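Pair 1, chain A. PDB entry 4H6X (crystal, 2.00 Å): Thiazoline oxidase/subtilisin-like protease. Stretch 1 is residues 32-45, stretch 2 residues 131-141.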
# COMPACT_ATOMS: atom_id res chain seq x y z
N GLN A 32 -6.81 15.72 -3.88
CA GLN A 32 -6.05 16.04 -5.08
C GLN A 32 -4.89 15.05 -5.28
O GLN A 32 -4.25 15.04 -6.33
CB GLN A 32 -5.51 17.48 -5.05
CG GLN A 32 -6.57 18.57 -5.07
CD GLN A 32 -5.97 19.95 -5.23
OE1 GLN A 32 -5.29 20.24 -6.22
NE2 GLN A 32 -6.21 20.82 -4.26
N ILE A 33 -4.62 14.24 -4.26
CA ILE A 33 -3.57 13.22 -4.36
C ILE A 33 -4.26 11.90 -4.71
O ILE A 33 -5.10 11.41 -3.94
CB ILE A 33 -2.76 13.08 -3.04
CG1 ILE A 33 -2.09 14.41 -2.65
CG2 ILE A 33 -1.72 11.96 -3.16
CD1 ILE A 33 -1.25 15.03 -3.75
N THR A 34 -3.91 11.37 -5.88
CA THR A 34 -4.46 10.12 -6.40
C THR A 34 -3.46 8.98 -6.28
O THR A 34 -2.34 9.08 -6.79
CB THR A 34 -4.90 10.28 -7.87
OG1 THR A 34 -5.95 11.24 -7.94
CG2 THR A 34 -5.39 8.92 -8.46
N ILE A 35 -3.88 7.91 -5.59
CA ILE A 35 -3.07 6.70 -5.48
C ILE A 35 -3.74 5.64 -6.35
O ILE A 35 -4.93 5.37 -6.19
CB ILE A 35 -3.02 6.18 -4.01
CG1 ILE A 35 -2.45 7.25 -3.06
CG2 ILE A 35 -2.22 4.87 -3.92
CD1 ILE A 35 -3.04 7.19 -1.65
N VAL A 36 -2.99 5.05 -7.28
CA VAL A 36 -3.51 3.95 -8.08
C VAL A 36 -2.88 2.67 -7.57
O VAL A 36 -1.66 2.54 -7.51
CB VAL A 36 -3.25 4.13 -9.60
CG1 VAL A 36 -3.81 2.94 -10.38
CG2 VAL A 36 -3.90 5.42 -10.10
N ILE A 37 -3.74 1.72 -7.21
CA ILE A 37 -3.30 0.46 -6.63
C ILE A 37 -3.44 -0.65 -7.66
O ILE A 37 -4.57 -1.02 -8.06
CB ILE A 37 -4.11 0.13 -5.35
CG1 ILE A 37 -3.91 1.24 -4.30
CG2 ILE A 37 -3.72 -1.23 -4.79
CD1 ILE A 37 -4.81 1.07 -3.07
N ILE A 38 -2.30 -1.16 -8.08
CA ILE A 38 -2.23 -2.28 -9.01
C ILE A 38 -2.12 -3.56 -8.18
O ILE A 38 -1.05 -3.90 -7.64
CB ILE A 38 -1.06 -2.11 -10.02
CG1 ILE A 38 -1.25 -0.81 -10.82
CG2 ILE A 38 -0.93 -3.35 -10.91
CD1 ILE A 38 -0.09 -0.45 -11.75
N ASP A 39 -3.25 -4.26 -8.07
CA ASP A 39 -3.34 -5.41 -7.17
C ASP A 39 -4.59 -6.19 -7.58
O ASP A 39 -5.04 -6.05 -8.73
CB ASP A 39 -3.44 -4.92 -5.71
CG ASP A 39 -3.07 -5.99 -4.67
OD1 ASP A 39 -3.23 -7.21 -4.93
OD2 ASP A 39 -2.66 -5.59 -3.56
N GLY A 40 -5.15 -6.98 -6.68
CA GLY A 40 -6.42 -7.69 -6.95
C GLY A 40 -7.65 -6.80 -6.83
O GLY A 40 -7.55 -5.56 -6.83
N ASP A 41 -8.81 -7.44 -6.73
CA ASP A 41 -10.09 -6.77 -6.69
C ASP A 41 -10.60 -6.72 -5.24
O ASP A 41 -10.99 -7.74 -4.69
CB ASP A 41 -11.09 -7.53 -7.59
CG ASP A 41 -12.39 -6.79 -7.79
OD1 ASP A 41 -12.53 -5.66 -7.30
OD2 ASP A 41 -13.29 -7.34 -8.44
N PRO A 42 -10.59 -5.52 -4.63
CA PRO A 42 -10.98 -5.35 -3.24
C PRO A 42 -12.50 -5.30 -3.07
O PRO A 42 -13.24 -5.09 -4.04
CB PRO A 42 -10.39 -3.98 -2.89
CG PRO A 42 -10.52 -3.23 -4.16
CD PRO A 42 -10.23 -4.23 -5.25
N ASP A 43 -12.94 -5.48 -1.84
CA ASP A 43 -14.37 -5.61 -1.53
C ASP A 43 -14.88 -4.27 -1.02
O ASP A 43 -14.67 -3.92 0.14
CB ASP A 43 -14.56 -6.73 -0.50
CG ASP A 43 -16.03 -6.94 -0.08
OD1 ASP A 43 -16.93 -6.23 -0.58
OD2 ASP A 43 -16.25 -7.83 0.77
N TYR A 44 -15.54 -3.52 -1.89
CA TYR A 44 -16.04 -2.18 -1.56
C TYR A 44 -17.31 -2.15 -0.70
O TYR A 44 -17.82 -1.06 -0.41
CB TYR A 44 -16.31 -1.38 -2.84
CG TYR A 44 -15.10 -0.74 -3.47
CD1 TYR A 44 -13.81 -1.01 -3.01
CD2 TYR A 44 -15.25 0.11 -4.56
CE1 TYR A 44 -12.70 -0.42 -3.60
CE2 TYR A 44 -14.14 0.70 -5.15
CZ TYR A 44 -12.87 0.43 -4.67
OH TYR A 44 -11.77 1.01 -5.28
N THR A 45 -17.83 -3.31 -0.31
CA THR A 45 -18.95 -3.35 0.65
C THR A 45 -18.48 -3.23 2.11
O THR A 45 -19.30 -3.04 3.00
CB THR A 45 -19.83 -4.62 0.52
OG1 THR A 45 -19.07 -5.79 0.89
CG2 THR A 45 -20.37 -4.78 -0.89
N ASN A 131 -8.19 10.34 3.47
CA ASN A 131 -8.78 11.43 2.69
C ASN A 131 -8.24 11.61 1.27
O ASN A 131 -8.72 12.47 0.53
CB ASN A 131 -8.71 12.77 3.45
CG ASN A 131 -9.79 12.89 4.52
OD1 ASN A 131 -9.68 13.73 5.42
ND2 ASN A 131 -10.83 12.07 4.42
N CYS A 132 -7.25 10.80 0.89
CA CYS A 132 -6.76 10.78 -0.49
C CYS A 132 -7.70 10.04 -1.41
O CYS A 132 -8.52 9.23 -0.94
CB CYS A 132 -5.37 10.14 -0.56
SG CYS A 132 -4.11 11.12 0.28
N ARG A 133 -7.59 10.32 -2.70
CA ARG A 133 -8.38 9.64 -3.73
C ARG A 133 -7.65 8.34 -4.09
O ARG A 133 -6.44 8.33 -4.33
CB ARG A 133 -8.51 10.53 -4.97
CG ARG A 133 -9.34 9.97 -6.12
CD ARG A 133 -9.61 11.06 -7.16
NE ARG A 133 -10.13 10.52 -8.41
CZ ARG A 133 -9.42 10.38 -9.53
NH1 ARG A 133 -8.15 10.76 -9.58
NH2 ARG A 133 -10.00 9.88 -10.61
N VAL A 134 -8.39 7.23 -4.11
CA VAL A 134 -7.78 5.95 -4.44
C VAL A 134 -8.51 5.32 -5.62
O VAL A 134 -9.75 5.25 -5.63
CB VAL A 134 -7.79 4.98 -3.24
CG1 VAL A 134 -7.45 3.56 -3.70
CG2 VAL A 134 -6.81 5.45 -2.16
N ILE A 135 -7.72 4.89 -6.61
CA ILE A 135 -8.23 4.08 -7.72
C ILE A 135 -7.61 2.69 -7.63
O ILE A 135 -6.39 2.53 -7.69
CB ILE A 135 -7.89 4.69 -9.10
CG1 ILE A 135 -8.58 6.06 -9.25
CG2 ILE A 135 -8.28 3.73 -10.25
CD1 ILE A 135 -8.10 6.88 -10.46
N ASN A 136 -8.46 1.68 -7.45
CA ASN A 136 -8.03 0.30 -7.58
C ASN A 136 -8.07 -0.13 -9.04
O ASN A 136 -9.07 0.08 -9.73
CB ASN A 136 -8.91 -0.62 -6.72
CG ASN A 136 -8.53 -0.59 -5.25
OD1 ASN A 136 -7.55 -1.22 -4.83
ND2 ASN A 136 -9.31 0.10 -4.45
N MET A 137 -6.98 -0.72 -9.52
CA MET A 137 -6.95 -1.30 -10.87
C MET A 137 -6.76 -2.81 -10.75
O MET A 137 -5.62 -3.31 -10.77
CB MET A 137 -5.83 -0.66 -11.70
CG MET A 137 -5.85 -1.06 -13.17
SD MET A 137 -4.39 -0.52 -14.09
CE MET A 137 -4.51 1.25 -13.88
N PRO A 138 -7.87 -3.56 -10.57
CA PRO A 138 -7.73 -4.99 -10.24
C PRO A 138 -7.12 -5.81 -11.37
O PRO A 138 -7.43 -5.57 -12.54
CB PRO A 138 -9.18 -5.44 -10.01
CG PRO A 138 -9.90 -4.19 -9.64
CD PRO A 138 -9.27 -3.14 -10.53
N GLN A 139 -6.29 -6.79 -11.01
CA GLN A 139 -5.55 -7.61 -11.95
C GLN A 139 -5.94 -9.11 -11.89
O GLN A 139 -5.32 -9.94 -12.56
CB GLN A 139 -4.04 -7.49 -11.66
CG GLN A 139 -3.49 -6.07 -11.68
CD GLN A 139 -3.66 -5.40 -13.04
OE1 GLN A 139 -3.45 -6.02 -14.08
NE2 GLN A 139 -4.06 -4.14 -13.03
N ASP A 140 -6.93 -9.46 -11.07
CA ASP A 140 -7.13 -10.90 -10.76
C ASP A 140 -7.64 -11.71 -11.96
O ASP A 140 -7.47 -12.95 -12.01
CB ASP A 140 -7.99 -11.10 -9.52
CG ASP A 140 -9.41 -10.62 -9.70
OD1 ASP A 140 -9.59 -9.42 -10.03
OD2 ASP A 140 -10.34 -11.45 -9.50
N ALA A 141 -8.24 -11.00 -12.92
CA ALA A 141 -8.84 -11.62 -14.09
C ALA A 141 -7.82 -12.28 -15.00
O ALA A 141 -8.13 -13.28 -15.65
CB ALA A 141 -9.70 -10.64 -14.85
O HOH W 1 -12.92 -10.14 -8.83

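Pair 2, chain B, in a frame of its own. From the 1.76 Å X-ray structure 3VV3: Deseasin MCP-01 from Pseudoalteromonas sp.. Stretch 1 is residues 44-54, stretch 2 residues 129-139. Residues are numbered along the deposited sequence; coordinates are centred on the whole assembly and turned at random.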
# COMPACT_ATOMS: atom_id res chain seq x y z
N VAL B 44 -13.07 -26.60 2.31
CA VAL B 44 -11.75 -26.11 2.68
C VAL B 44 -11.87 -24.68 3.19
O VAL B 44 -12.43 -23.83 2.51
CB VAL B 44 -10.78 -26.15 1.47
CG1 VAL B 44 -9.43 -25.52 1.84
CG2 VAL B 44 -10.58 -27.57 0.99
N VAL B 45 -11.35 -24.41 4.38
CA VAL B 45 -11.52 -23.11 4.99
C VAL B 45 -10.19 -22.38 5.05
O VAL B 45 -9.19 -22.95 5.47
CB VAL B 45 -12.12 -23.23 6.41
CG1 VAL B 45 -12.43 -21.86 6.98
CG2 VAL B 45 -13.38 -24.10 6.37
N VAL B 46 -10.18 -21.13 4.60
CA VAL B 46 -8.97 -20.31 4.65
C VAL B 46 -9.23 -19.08 5.51
O VAL B 46 -10.23 -18.40 5.33
CB VAL B 46 -8.55 -19.84 3.24
CG1 VAL B 46 -7.30 -18.98 3.32
CG2 VAL B 46 -8.31 -21.03 2.33
N GLY B 47 -8.32 -18.79 6.43
CA GLY B 47 -8.46 -17.61 7.26
C GLY B 47 -7.67 -16.45 6.69
O GLY B 47 -6.52 -16.61 6.28
N VAL B 48 -8.30 -15.27 6.65
CA VAL B 48 -7.62 -14.06 6.19
C VAL B 48 -7.50 -13.10 7.37
O VAL B 48 -8.50 -12.63 7.90
CB VAL B 48 -8.37 -13.39 5.02
CG1 VAL B 48 -7.73 -12.04 4.67
CG2 VAL B 48 -8.42 -14.31 3.82
N ILE B 49 -6.25 -12.83 7.78
CA ILE B 49 -5.96 -11.94 8.89
C ILE B 49 -5.49 -10.60 8.32
O ILE B 49 -4.39 -10.50 7.76
CB ILE B 49 -4.91 -12.57 9.82
CG1 ILE B 49 -5.45 -13.91 10.37
CG2 ILE B 49 -4.53 -11.59 10.95
CD1 ILE B 49 -4.45 -14.71 11.25
N ASP B 50 -6.33 -9.58 8.42
CA ASP B 50 -6.13 -8.38 7.62
C ASP B 50 -7.08 -7.28 8.08
O ASP B 50 -7.39 -7.18 9.28
CB ASP B 50 -6.37 -8.75 6.15
CG ASP B 50 -5.55 -7.91 5.17
OD1 ASP B 50 -5.75 -6.68 5.11
OD2 ASP B 50 -4.74 -8.49 4.43
N THR B 51 -7.53 -6.45 7.15
CA THR B 51 -8.47 -5.38 7.47
C THR B 51 -9.92 -5.87 7.50
O THR B 51 -10.84 -5.06 7.67
CB THR B 51 -8.41 -4.23 6.45
OG1 THR B 51 -8.83 -4.71 5.17
CG2 THR B 51 -7.00 -3.66 6.34
N GLY B 52 -10.12 -7.17 7.31
CA GLY B 52 -11.45 -7.74 7.26
C GLY B 52 -11.74 -8.43 5.93
O GLY B 52 -10.87 -8.56 5.08
N VAL B 53 -12.99 -8.86 5.76
CA VAL B 53 -13.46 -9.46 4.52
C VAL B 53 -14.85 -8.90 4.23
O VAL B 53 -15.72 -8.96 5.09
CB VAL B 53 -13.59 -11.00 4.65
CG1 VAL B 53 -14.13 -11.60 3.35
CG2 VAL B 53 -12.24 -11.61 5.01
N ASP B 54 -15.05 -8.33 3.05
CA ASP B 54 -16.39 -7.89 2.69
C ASP B 54 -17.19 -9.08 2.17
O ASP B 54 -17.26 -9.31 0.95
CB ASP B 54 -16.38 -6.77 1.65
CG ASP B 54 -17.78 -6.25 1.35
OD1 ASP B 54 -18.76 -6.76 1.95
OD2 ASP B 54 -17.92 -5.34 0.51
N ASP B 129 -14.42 -22.18 -5.58
CA ASP B 129 -15.22 -22.49 -4.40
C ASP B 129 -14.29 -22.76 -3.22
O ASP B 129 -13.34 -23.52 -3.34
CB ASP B 129 -16.10 -23.71 -4.65
CG ASP B 129 -17.04 -23.51 -5.83
OD1 ASP B 129 -18.02 -22.76 -5.68
OD2 ASP B 129 -16.78 -24.09 -6.90
N VAL B 130 -14.58 -22.12 -2.09
CA VAL B 130 -13.76 -22.24 -0.89
C VAL B 130 -14.53 -21.49 0.20
O VAL B 130 -15.50 -20.80 -0.11
CB VAL B 130 -12.35 -21.60 -1.10
CG1 VAL B 130 -12.46 -20.08 -1.27
CG2 VAL B 130 -11.39 -21.97 0.03
N SER B 131 -14.15 -21.65 1.46
CA SER B 131 -14.77 -20.88 2.53
C SER B 131 -13.73 -19.96 3.15
O SER B 131 -12.67 -20.41 3.58
CB SER B 131 -15.36 -21.79 3.62
OG SER B 131 -16.46 -22.53 3.12
N ILE B 132 -14.02 -18.67 3.17
CA ILE B 132 -13.08 -17.69 3.70
C ILE B 132 -13.61 -17.10 5.00
O ILE B 132 -14.69 -16.51 5.02
CB ILE B 132 -12.86 -16.56 2.69
CG1 ILE B 132 -12.19 -17.12 1.44
CG2 ILE B 132 -12.01 -15.45 3.31
CD1 ILE B 132 -12.14 -16.13 0.29
N VAL B 133 -12.85 -17.27 6.08
CA VAL B 133 -13.18 -16.65 7.36
C VAL B 133 -12.24 -15.47 7.62
O VAL B 133 -11.03 -15.57 7.42
CB VAL B 133 -13.11 -17.66 8.54
CG1 VAL B 133 -11.82 -18.48 8.51
CG2 VAL B 133 -13.26 -16.94 9.89
N GLY B 134 -12.81 -14.35 8.04
CA GLY B 134 -12.00 -13.16 8.24
C GLY B 134 -11.74 -12.87 9.69
O GLY B 134 -12.59 -13.09 10.55
N CYS B 135 -10.53 -12.38 9.98
CA CYS B 135 -10.28 -11.72 11.26
C CYS B 135 -9.67 -10.36 10.96
O CYS B 135 -8.59 -10.26 10.36
CB CYS B 135 -9.36 -12.54 12.17
SG CYS B 135 -9.14 -11.77 13.81
N LYS B 136 -10.39 -9.32 11.34
CA LYS B 136 -10.00 -7.94 11.13
C LYS B 136 -9.20 -7.46 12.33
O LYS B 136 -9.75 -7.32 13.42
CB LYS B 136 -11.26 -7.09 10.94
CG LYS B 136 -11.03 -5.59 10.89
CD LYS B 136 -12.34 -4.85 10.60
CE LYS B 136 -12.11 -3.35 10.50
NZ LYS B 136 -11.16 -3.02 9.38
N PHE B 137 -7.90 -7.24 12.15
CA PHE B 137 -7.08 -6.65 13.21
C PHE B 137 -6.54 -5.27 12.81
O PHE B 137 -5.92 -4.59 13.62
CB PHE B 137 -5.94 -7.58 13.67
CG PHE B 137 -4.70 -7.52 12.80
CD1 PHE B 137 -4.70 -8.12 11.55
CD2 PHE B 137 -3.55 -6.89 13.25
CE1 PHE B 137 -3.55 -8.07 10.74
CE2 PHE B 137 -2.40 -6.85 12.45
CZ PHE B 137 -2.41 -7.44 11.20
N LEU B 138 -6.78 -4.88 11.56
CA LEU B 138 -6.39 -3.56 11.07
C LEU B 138 -7.63 -2.72 10.82
O LEU B 138 -8.55 -3.15 10.12
CB LEU B 138 -5.59 -3.69 9.77
CG LEU B 138 -4.26 -4.41 9.96
CD1 LEU B 138 -3.63 -4.76 8.62
CD2 LEU B 138 -3.31 -3.57 10.82
N ALA B 139 -7.64 -1.51 11.37
CA ALA B 139 -8.81 -0.64 11.29
C ALA B 139 -8.89 0.06 9.95
O ALA B 139 -7.99 -0.05 9.12
CB ALA B 139 -8.77 0.38 12.41

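Two neighbouring parallel strands can keep one backbone and fill the space around it in different ways, and the two pairs compared here illustrate the principle. In both, strands from distant parts of one chain run parallel, their axes 4.7 Å apart at closest approach and inclined by 20° in pair 1 and 28° in pair 2. Fourteen central residues superpose with an RMSD of 0.4 Å.

The hydrogen-bond ladder is common property. Ile A35 N donates to Arg A133 O (2.9 Å), and Val B46 N to Ser B131 O (2.8 Å); further along the ladder, Met A137 N reaches Ile A37 O at 2.8 Å and Cys B135 N reaches Val B48 O at 2.9 Å. Because these bonds use only main-chain atoms, they leave the side chains free to vary.

On the face carrying Ile A35 and Ile A37, matched by Val B46 and Val B48, branched aliphatic residues persist. Ile A37 CD1 packs on Val A134 CG1 at 3.7 Å; at the matching positions Val B48 CG2 meets Ile B132 CG2 at 3.8 Å, so the longer side chain has changed strands. Ile A35 CD1 touches Cys A132 CB (3.9 Å), whereas Val B46 CG2 meets Val B130 CG2 (4.0 Å).

The sharpest exchange on this face is Asn A136 for Gly B134. In pair 1 the amide lies against Pro A42, with Asn A136 CG 3.5 Å from Pro A42 CG, and Asn A136 ND2 donates to Tyr A44 OH (2.8 Å). In pair 2, Val B53 supplies the bulk from the opposing stretch: its CG2 lies 3.6 Å from Gly B134 CA, and a CB on that glycine would come within 2.6 Å of it, a clash.

The other face follows the same logic. Val A36 CG1 packs on Met A137 CE (3.9 Å), while the matched Gly B47 offers no side chain and Val B45 CG1 touches Val B133 CG1 at 3.8 Å. Thr A34, the counterpart of Val B45, makes the matching contact, CG2 to Ile A135 CD1 at 3.9 Å, and in addition accepts a hydrogen bond at OG1 from Arg A133 NH1 (2.8 Å). Ile A38 and Ile B49 are the same residue at matched positions, but Ile A38 CG2 rests on Gln A139 CG (3.8 Å) and Ile B49 CG2 on Phe B137 CD1 (3.5 Å).

Beyond the matched aspartates Asp A39 and Asp B50, Pro A138 packs its CB against Asp A41 CB (3.7 Å), while its counterpart Lys B136 extends NZ to Thr B51 O (2.7 Å). The backbone sets the spacing; the side chains divide the remaining volume differently.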